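Side-chain contacts in methyltransferase FkbM (Methylobacillus flagellatus KT, PDB 2PY6), which probably acts as a methyltransferase, passing a methyl group to an acceptor that is not established: residues H66-R71 and Y94-I99; E106-T109 and D113-A116; T214-S219 and K340-G345; E239-L244 and G250-V255. One frame throughout, in Å; residues are numbered along the deposited sequence. Where two conformers were deposited one is given.

Contact 1: residues H66-R71 and Y94-I99; sequences HLMNVR and YGLPII
Met68, a selenomethionine at the end of helix 64-68, lies obliquely against Tyr94. Its CB sits 3.6 Å from Tyr94 CG, and its CG is 3.7 Å from Tyr94 CB. The base of the ring is therefore what Met68 touches, not the hydroxyl end. The Met68 chain then bends, with chi2 at -50° and chi3 at -64°. These bends carry the selenium and the terminal methyl past Tyr94 to Leu96. There the two side chains meet tip to tip, with Met68 CE 4.0 Å from Leu96 CG. The same methyl also lies 3.7 Å from the carbonyl oxygen Tyr94 O. An alanine in place of Leu96 would probably open a gap beside Met68 CE and leave that methyl free to turn. Asn69 adds a looser contact on the solvent side. Its amide plane stands 88° from the Tyr94 ring, and Asn69 OD1 approaches Tyr94 CE1 at 3.7 Å. Tyr94 and Gly95 both have positive phi, close to a type I' turn. They reverse the chain between the antiparallel strands 92-93 and 96-99. The contact thus sets the end of helix 64-68 against this hairpin, at one edge of the N-terminal sheet. Beneath it, Met68 and Leu96 both rest on Val78 of the neighbouring strand 77-82, while Leu67 packs on Leu55 and Ile57 of strand 54-58.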
# COMPACT_ATOMS: atom_id res chain seq x y z
N HIS A 66 -14.25 -4.13 -22.06
CA HIS A 66 -14.50 -3.86 -23.47
C HIS A 66 -15.38 -4.95 -24.11
O HIS A 66 -16.13 -4.64 -25.04
CB HIS A 66 -13.21 -3.68 -24.26
CG HIS A 66 -12.41 -2.48 -23.88
ND1 HIS A 66 -12.87 -1.19 -24.07
CD2 HIS A 66 -11.16 -2.36 -23.37
CE1 HIS A 66 -11.94 -0.33 -23.67
NE2 HIS A 66 -10.89 -1.02 -23.24
N LEU A 67 -15.27 -6.20 -23.65
CA LEU A 67 -16.13 -7.28 -24.16
C LEU A 67 -17.56 -7.19 -23.58
O LEU A 67 -18.54 -7.46 -24.29
CB LEU A 67 -15.55 -8.67 -23.86
CG LEU A 67 -16.51 -9.86 -24.12
CD1 LEU A 67 -16.92 -9.94 -25.62
CD2 LEU A 67 -15.97 -11.20 -23.65
N MSE A 68 -17.65 -6.86 -22.29
CA MSE A 68 -18.95 -6.73 -21.60
C MSE A 68 -19.78 -5.48 -22.02
O MSE A 68 -21.02 -5.56 -22.10
CB MSE A 68 -18.76 -6.79 -20.07
CG MSE A 68 -18.04 -8.08 -19.60
SE MSE A 68 -18.80 -9.78 -20.31
CE MSE A 68 -20.55 -9.71 -19.50
N ASN A 69 -19.11 -4.36 -22.32
CA ASN A 69 -19.79 -3.14 -22.80
C ASN A 69 -20.09 -3.15 -24.30
O ASN A 69 -20.69 -2.20 -24.81
CB ASN A 69 -18.95 -1.89 -22.46
CG ASN A 69 -18.84 -1.63 -20.97
OD1 ASN A 69 -19.74 -1.98 -20.20
ND2 ASN A 69 -17.76 -0.99 -20.56
N VAL A 70 -19.68 -4.22 -24.99
CA VAL A 70 -19.85 -4.40 -26.44
C VAL A 70 -21.27 -4.08 -26.88
O VAL A 70 -22.24 -4.47 -26.22
CB VAL A 70 -19.47 -5.85 -26.90
CG1 VAL A 70 -20.57 -6.88 -26.56
CG2 VAL A 70 -19.18 -5.89 -28.37
N ARG A 71 -21.36 -3.35 -28.00
CA ARG A 71 -22.63 -2.96 -28.59
C ARG A 71 -23.30 -4.19 -29.22
O ARG A 71 -22.63 -4.98 -29.91
CB ARG A 71 -22.41 -1.85 -29.63
N TYR A 94 -19.58 -7.18 -14.13
CA TYR A 94 -20.52 -6.93 -15.25
C TYR A 94 -21.62 -8.00 -15.23
O TYR A 94 -21.90 -8.64 -16.25
CB TYR A 94 -19.80 -6.83 -16.61
CG TYR A 94 -18.91 -5.61 -16.66
CD1 TYR A 94 -19.45 -4.33 -16.87
CD2 TYR A 94 -17.54 -5.72 -16.44
CE1 TYR A 94 -18.62 -3.20 -16.87
CE2 TYR A 94 -16.71 -4.59 -16.46
CZ TYR A 94 -17.25 -3.34 -16.66
OH TYR A 94 -16.43 -2.24 -16.64
N GLY A 95 -22.19 -8.22 -14.04
CA GLY A 95 -23.23 -9.21 -13.84
C GLY A 95 -22.74 -10.64 -13.72
O GLY A 95 -23.54 -11.54 -13.47
N LEU A 96 -21.44 -10.87 -13.89
CA LEU A 96 -20.91 -12.22 -13.83
C LEU A 96 -20.44 -12.64 -12.42
O LEU A 96 -19.86 -11.85 -11.70
CB LEU A 96 -19.71 -12.35 -14.77
CG LEU A 96 -19.79 -11.96 -16.25
CD1 LEU A 96 -18.36 -11.88 -16.84
CD2 LEU A 96 -20.68 -12.89 -17.02
N PRO A 97 -20.63 -13.91 -12.06
CA PRO A 97 -20.04 -14.33 -10.80
C PRO A 97 -18.51 -14.28 -10.86
O PRO A 97 -17.93 -14.43 -11.95
CB PRO A 97 -20.55 -15.77 -10.62
CG PRO A 97 -21.03 -16.20 -11.95
CD PRO A 97 -21.41 -14.98 -12.71
N ILE A 98 -17.87 -13.99 -9.73
CA ILE A 98 -16.41 -13.97 -9.64
C ILE A 98 -16.02 -15.28 -8.96
O ILE A 98 -16.47 -15.57 -7.87
CB ILE A 98 -15.87 -12.72 -8.89
CG1 ILE A 98 -16.33 -11.45 -9.63
CG2 ILE A 98 -14.30 -12.73 -8.80
CD1 ILE A 98 -15.82 -10.19 -9.04
N ILE A 99 -15.19 -16.07 -9.64
CA ILE A 99 -14.76 -17.39 -9.19
C ILE A 99 -13.24 -17.47 -9.02
O ILE A 99 -12.51 -16.59 -9.45
CB ILE A 99 -15.24 -18.49 -10.15
CG1 ILE A 99 -14.60 -18.37 -11.53
CG2 ILE A 99 -16.81 -18.50 -10.21
CD1 ILE A 99 -14.93 -19.52 -12.48

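Contact 2: residues E106-T109 and D113-A116; sequences ELAT and DLVA
Glu106 O is gripped twice near the end of helix 101-109. Thr109 OG1 donates to it at 2.7 Å, in the carbonyl plane on a lone pair, with a C=O...donor angle of 130°. His110 ND1 is its second hydrogen-bond partner. These bonds lie in the helix of a beta-alpha-beta crossover, in which strand 96-99, helix 101-109 and strand 114-118 follow one another. Both strands run parallel in the same sheet, with strands 77-82 and 54-58 between them. The contact is where the strand that follows packs against the helix. It is small and made by van der Waals packing, a methyl against the helix backbone. Leu114 sends CD2 against that backbone at Leu107 and Ala108, with the CB atoms of both residues close by. The CG of Leu114 lies opposite its own backbone N, chi1 -180°, and this turn brings CD2 to the helix. Leu114 was deposited in two conformers, and this account holds for the one given. Its neighbour Val115 faces the other side of the sheet and packs on Val42 and Val45 of helix 40-49. Leu114 also touches Arg54 and Val56 of strand 54-58. The side-chain approaches are loose: Leu107 CB and Ala108 CB each stand 4.2 Å from Leu114 CD2. The backbone is closer, with Leu114 CD2 3.8 Å from Ala108 CA and 3.9 Å from Ala108 N.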
# COMPACT_ATOMS: atom_id res chain seq x y z
N GLU A 106 -11.76 -26.51 -12.82
CA GLU A 106 -12.78 -27.54 -12.61
C GLU A 106 -13.87 -27.43 -13.68
O GLU A 106 -14.15 -28.39 -14.37
CB GLU A 106 -13.37 -27.48 -11.19
N LEU A 107 -14.46 -26.25 -13.88
CA LEU A 107 -15.46 -26.06 -14.94
C LEU A 107 -14.93 -26.43 -16.34
O LEU A 107 -15.64 -26.99 -17.19
CB LEU A 107 -15.94 -24.61 -14.98
CG LEU A 107 -16.77 -24.13 -13.77
CD1 LEU A 107 -16.88 -22.60 -13.82
CD2 LEU A 107 -18.12 -24.82 -13.75
N ALA A 108 -13.67 -26.07 -16.59
CA ALA A 108 -13.05 -26.32 -17.87
C ALA A 108 -12.86 -27.80 -18.13
O ALA A 108 -13.12 -28.24 -19.24
CB ALA A 108 -11.73 -25.56 -17.98
N THR A 109 -12.44 -28.58 -17.12
CA THR A 109 -12.28 -30.04 -17.27
C THR A 109 -13.57 -30.75 -17.65
O THR A 109 -13.51 -31.87 -18.15
CB THR A 109 -11.79 -30.79 -15.96
OG1 THR A 109 -12.73 -30.62 -14.88
CG2 THR A 109 -10.41 -30.39 -15.51
N ASP A 113 -15.22 -26.74 -25.48
CA ASP A 113 -16.55 -26.05 -25.54
C ASP A 113 -16.56 -24.74 -24.69
O ASP A 113 -17.35 -23.80 -24.97
CB ASP A 113 -17.81 -26.91 -25.43
CG ASP A 113 -18.23 -27.51 -26.79
OD1 ASP A 113 -17.36 -27.67 -27.69
OD2 ASP A 113 -19.44 -27.82 -26.95
N LEU A 114 -15.70 -24.71 -23.66
CA LEU A 114 -15.52 -23.55 -22.79
C LEU A 114 -14.18 -22.91 -23.14
O LEU A 114 -13.13 -23.58 -23.08
CB LEU A 114 -15.51 -23.94 -21.30
CG LEU A 114 -15.33 -22.78 -20.30
CD1 LEU A 114 -16.52 -21.82 -20.33
CD2 LEU A 114 -15.11 -23.32 -18.89
N VAL A 115 -14.22 -21.63 -23.52
CA VAL A 115 -13.03 -20.87 -23.89
C VAL A 115 -12.71 -19.86 -22.77
O VAL A 115 -13.62 -19.36 -22.09
CB VAL A 115 -13.27 -20.17 -25.21
CG1 VAL A 115 -12.06 -19.37 -25.65
CG2 VAL A 115 -13.64 -21.21 -26.30
N ALA A 116 -11.42 -19.57 -22.57
CA ALA A 116 -11.03 -18.56 -21.60
C ALA A 116 -10.45 -17.31 -22.30
O ALA A 116 -9.60 -17.40 -23.18
CB ALA A 116 -10.04 -19.14 -20.60

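Contact 3: residues T214-S219 and K340-G345; sequences TLYFRS and KMDIEG
Two torsions bring Tyr216 and Lys340 together. Tyr216 holds CG opposite its carbonyl carbon, chi1 -46°, and points the ring at strand 338-341. Lys340 leaves the strand extended, then bends at chi2, -90°, so that it crosses the ring obliquely, CG over the centre and CE near the phenol end. Lys340 CG makes a CH-pi contact, 3.7 Å from the Tyr216 ring centroid and 4° off the ring normal. Leu215 CG lies over the opposite face, so two aliphatic groups clamp the ring. The phenol end reaches Asp342, with Tyr216 OH 3.4 Å from Asp342 CB. Polar contact runs through a water in the ring plane. It lies 2.7 Å from Tyr216 OH and donates to Asp342 OD2 at 2.8 Å. A phenylalanine in place of Tyr216 would probably leave this water without its hydroxyl partner and the carboxylate less firmly placed. Asp342 OD1 is hydrogen-bonded to Ser368 OG. Lys340 turns its ammonium group away to a salt bridge with Asp232 and a hydrogen bond to Gly234 O. The lysine chain thus supports an aromatic ring, and its buried charge is paired near the C-terminal ends of strands 229-233 and 338-341, where Rossmann-like methyltransferases usually have their active site.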
# COMPACT_ATOMS: atom_id res chain seq x y z
N THR A 214 10.78 7.31 -22.05
CA THR A 214 11.60 7.81 -23.12
C THR A 214 10.79 8.42 -24.26
O THR A 214 11.36 8.88 -25.24
CB THR A 214 12.49 6.63 -23.67
OG1 THR A 214 11.69 5.63 -24.31
CG2 THR A 214 13.25 6.02 -22.55
N LEU A 215 9.46 8.45 -24.11
CA LEU A 215 8.60 9.01 -25.15
C LEU A 215 8.94 10.48 -25.37
O LEU A 215 9.05 11.20 -24.41
CB LEU A 215 7.13 8.86 -24.72
CG LEU A 215 5.98 9.28 -25.63
CD1 LEU A 215 5.89 8.52 -26.94
CD2 LEU A 215 4.72 9.07 -24.83
N TYR A 216 9.14 10.86 -26.63
CA TYR A 216 9.40 12.21 -27.16
C TYR A 216 10.78 12.77 -26.95
O TYR A 216 11.34 13.33 -27.87
CB TYR A 216 8.41 13.28 -26.63
CG TYR A 216 6.95 12.89 -26.66
CD1 TYR A 216 6.34 12.45 -27.84
CD2 TYR A 216 6.17 13.01 -25.53
CE1 TYR A 216 4.98 12.12 -27.86
CE2 TYR A 216 4.82 12.65 -25.54
CZ TYR A 216 4.23 12.21 -26.69
OH TYR A 216 2.88 11.85 -26.67
N PHE A 217 11.30 12.65 -25.71
CA PHE A 217 12.52 13.31 -25.28
C PHE A 217 13.77 12.44 -25.26
O PHE A 217 14.87 12.99 -25.31
CB PHE A 217 12.28 13.94 -23.91
CG PHE A 217 11.16 14.97 -23.92
CD1 PHE A 217 11.34 16.20 -24.55
CD2 PHE A 217 9.93 14.67 -23.37
CE1 PHE A 217 10.31 17.14 -24.62
CE2 PHE A 217 8.88 15.60 -23.43
CZ PHE A 217 9.08 16.85 -24.06
N ARG A 218 13.58 11.10 -25.20
CA ARG A 218 14.68 10.13 -25.17
C ARG A 218 14.53 9.08 -26.22
O ARG A 218 14.92 7.96 -25.97
CB ARG A 218 14.82 9.51 -23.73
CG ARG A 218 14.89 10.68 -22.79
CD ARG A 218 15.28 10.58 -21.37
NE ARG A 218 14.20 10.16 -20.55
CZ ARG A 218 14.12 10.31 -19.23
NH1 ARG A 218 15.05 10.90 -18.49
NH2 ARG A 218 13.04 9.86 -18.64
N SER A 219 14.09 9.46 -27.44
CA SER A 219 13.85 8.49 -28.53
C SER A 219 15.09 7.90 -29.21
O SER A 219 14.98 6.91 -29.94
CB SER A 219 13.01 9.13 -29.64
OG SER A 219 13.74 10.09 -30.39
N LYS A 340 5.27 18.54 -30.21
CA LYS A 340 4.86 17.27 -29.64
C LYS A 340 3.35 17.24 -29.84
O LYS A 340 2.69 18.27 -29.59
CB LYS A 340 5.22 17.19 -28.16
CG LYS A 340 4.51 15.99 -27.39
CD LYS A 340 3.17 16.45 -26.81
CE LYS A 340 2.46 15.46 -26.06
NZ LYS A 340 1.60 16.16 -25.10
N MSE A 341 2.81 16.11 -30.28
CA MSE A 341 1.39 15.98 -30.54
C MSE A 341 0.85 14.62 -30.12
O MSE A 341 1.31 13.57 -30.60
CB MSE A 341 1.08 16.20 -32.02
CG MSE A 341 -0.41 16.33 -32.32
SE MSE A 341 -0.85 16.61 -34.15
CE MSE A 341 -0.34 18.34 -34.29
N ASP A 342 -0.14 14.67 -29.21
CA ASP A 342 -0.88 13.50 -28.80
C ASP A 342 -2.27 13.99 -28.40
O ASP A 342 -2.48 14.36 -27.24
CB ASP A 342 -0.23 12.81 -27.62
CG ASP A 342 -0.96 11.54 -27.20
OD1 ASP A 342 -1.86 11.03 -27.93
OD2 ASP A 342 -0.63 11.05 -26.12
N ILE A 343 -3.22 13.95 -29.34
CA ILE A 343 -4.58 14.47 -29.08
C ILE A 343 -5.70 13.49 -29.35
O ILE A 343 -5.51 12.51 -30.05
CB ILE A 343 -4.79 15.83 -29.86
CG1 ILE A 343 -4.71 15.64 -31.38
CG2 ILE A 343 -3.69 16.82 -29.43
CD1 ILE A 343 -5.23 16.83 -32.20
N GLU A 344 -6.86 13.74 -28.75
CA GLU A 344 -8.04 12.85 -28.97
C GLU A 344 -8.68 13.06 -30.38
O GLU A 344 -9.15 12.10 -31.03
CB GLU A 344 -9.10 13.02 -27.86
N GLY A 345 -8.64 14.31 -30.84
CA GLY A 345 -9.21 14.70 -32.12
C GLY A 345 -8.31 14.35 -33.29
O GLY A 345 -7.33 13.65 -33.12
O HOH W 1 1.49 11.53 -24.38

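Contact 4: residues E239-L244 and G250-V255; sequences ESLAGL and GKFERV
Leu244 CD2 is the methyl on which this contact turns. It meets Val255 CG2 at 3.7 Å, the two side chains reaching toward each other tip to tip. The same methyl lies 4.0 Å from Phe252 CG and 4.1 Å from Phe252 CB, so it sits by the root of the ring. Leu241, one helical turn earlier, adds CD1 at 4.4 Å from Phe252 CZ, near the far end of the ring. Both leucines approach this ring obliquely. Phe252 takes the crowded position, its CG between the backbone N and the carbonyl carbon, chi1 54°. That torsion swings the ring in toward the helix. The helix is held by its own backbone bonds, Leu244 N to Ser240 O at 2.9 Å among them. Leu244 O also accepts a hydrogen bond from Thr248 OG1. All four touching side chains are buried. They fill the joint between the helix and second strand of a beta-alpha-beta unit, strand 229-233, helix 239-248 and strand 254-258, in a Rossmann-like fold. Leu244 also rests on Met230 of the first strand and on Phe217. On the other flank, Leu241 and Phe252 both pack on Ile284 of strand 284-287.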
# COMPACT_ATOMS: atom_id res chain seq x y z
N GLU A 239 3.10 16.15 -18.25
CA GLU A 239 4.25 15.27 -18.31
C GLU A 239 5.24 15.69 -19.37
O GLU A 239 6.42 15.57 -19.14
CB GLU A 239 3.86 13.82 -18.63
CG GLU A 239 3.06 13.05 -17.60
CD GLU A 239 2.50 11.76 -18.22
OE1 GLU A 239 1.65 11.89 -19.14
OE2 GLU A 239 2.88 10.63 -17.77
N SER A 240 4.78 16.16 -20.53
CA SER A 240 5.76 16.56 -21.56
C SER A 240 6.54 17.81 -21.13
O SER A 240 7.66 17.99 -21.55
CB SER A 240 5.14 16.76 -22.94
OG SER A 240 4.19 15.75 -23.23
N LEU A 241 5.93 18.68 -20.32
CA LEU A 241 6.62 19.86 -19.81
C LEU A 241 7.68 19.37 -18.84
O LEU A 241 8.84 19.85 -18.86
CB LEU A 241 5.65 20.85 -19.14
CG LEU A 241 6.28 21.90 -18.19
CD1 LEU A 241 7.21 22.88 -18.90
CD2 LEU A 241 5.25 22.67 -17.42
N ALA A 242 7.30 18.43 -17.97
CA ALA A 242 8.27 17.85 -17.04
C ALA A 242 9.41 17.19 -17.76
O ALA A 242 10.55 17.30 -17.32
CB ALA A 242 7.58 16.85 -16.11
N GLY A 243 9.13 16.53 -18.89
CA GLY A 243 10.19 15.86 -19.66
C GLY A 243 11.10 16.84 -20.36
O GLY A 243 12.31 16.63 -20.41
N LEU A 244 10.54 17.91 -20.92
CA LEU A 244 11.40 18.93 -21.55
C LEU A 244 12.31 19.55 -20.47
O LEU A 244 13.52 19.70 -20.66
CB LEU A 244 10.60 20.01 -22.28
CG LEU A 244 11.43 21.14 -22.95
CD1 LEU A 244 12.23 20.66 -24.14
CD2 LEU A 244 10.58 22.31 -23.43
N GLY A 250 16.25 22.40 -17.11
CA GLY A 250 15.58 23.65 -16.81
C GLY A 250 15.91 24.81 -17.71
O GLY A 250 15.88 25.93 -17.28
N LYS A 251 16.23 24.56 -18.97
CA LYS A 251 16.62 25.64 -19.90
C LYS A 251 15.92 25.55 -21.25
O LYS A 251 16.24 24.69 -22.08
CB LYS A 251 18.13 25.65 -20.12
CG LYS A 251 18.94 25.94 -18.89
CD LYS A 251 20.42 25.73 -19.18
N PHE A 252 14.96 26.44 -21.45
CA PHE A 252 14.24 26.55 -22.73
C PHE A 252 13.77 27.99 -22.94
O PHE A 252 13.83 28.79 -22.03
CB PHE A 252 13.07 25.54 -22.82
CG PHE A 252 12.12 25.62 -21.68
CD1 PHE A 252 11.03 26.49 -21.73
CD2 PHE A 252 12.31 24.85 -20.54
CE1 PHE A 252 10.15 26.59 -20.68
CE2 PHE A 252 11.44 24.93 -19.48
CZ PHE A 252 10.36 25.81 -19.55
N GLU A 253 13.31 28.30 -24.14
CA GLU A 253 12.82 29.63 -24.45
C GLU A 253 11.32 29.79 -24.27
O GLU A 253 10.86 30.82 -23.79
CB GLU A 253 13.21 30.04 -25.88
CG GLU A 253 14.66 30.52 -26.01
CD GLU A 253 14.94 31.74 -25.14
OE1 GLU A 253 14.14 32.71 -25.19
OE2 GLU A 253 15.94 31.71 -24.40
N ARG A 254 10.55 28.80 -24.67
CA ARG A 254 9.11 28.96 -24.62
C ARG A 254 8.39 27.63 -24.65
O ARG A 254 8.85 26.68 -25.27
CB ARG A 254 8.69 29.76 -25.85
CG ARG A 254 7.34 30.43 -25.84
CD ARG A 254 7.16 31.52 -24.80
NE ARG A 254 5.87 32.19 -25.02
CZ ARG A 254 4.68 31.68 -24.73
NH1 ARG A 254 4.54 30.48 -24.15
NH2 ARG A 254 3.60 32.39 -25.00
N VAL A 255 7.27 27.57 -23.93
CA VAL A 255 6.38 26.42 -24.04
C VAL A 255 4.94 26.89 -24.18
O VAL A 255 4.45 27.61 -23.34
CB VAL A 255 6.53 25.42 -22.87
CG1 VAL A 255 5.50 24.30 -23.01
CG2 VAL A 255 7.95 24.84 -22.83

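Contacts 1 and 2 belong to the N-terminal sheet, contacts 3 and 4 to the larger sheet on the other side of the chain's centre. Contacts 1 and 2 are partly buried; contacts 3 and 4 lie in the core. Contact 1 touches contact 2 where Ile99 CD1 meets Leu107 CD1 at 3.9 Å, strand 96-99 leading into helix 101-109. Contact 4 is nested in the chain loop that contact 3 closes, and Phe217 of contact 3 packs on its helix. Contacts 2 and 4 each join a helix to the following strand by apolar packing, aliphatic in contact 2 and including an aromatic ring in contact 4. Contact 3 alone combines a CH-pi contact, a bridging water and a paired charge.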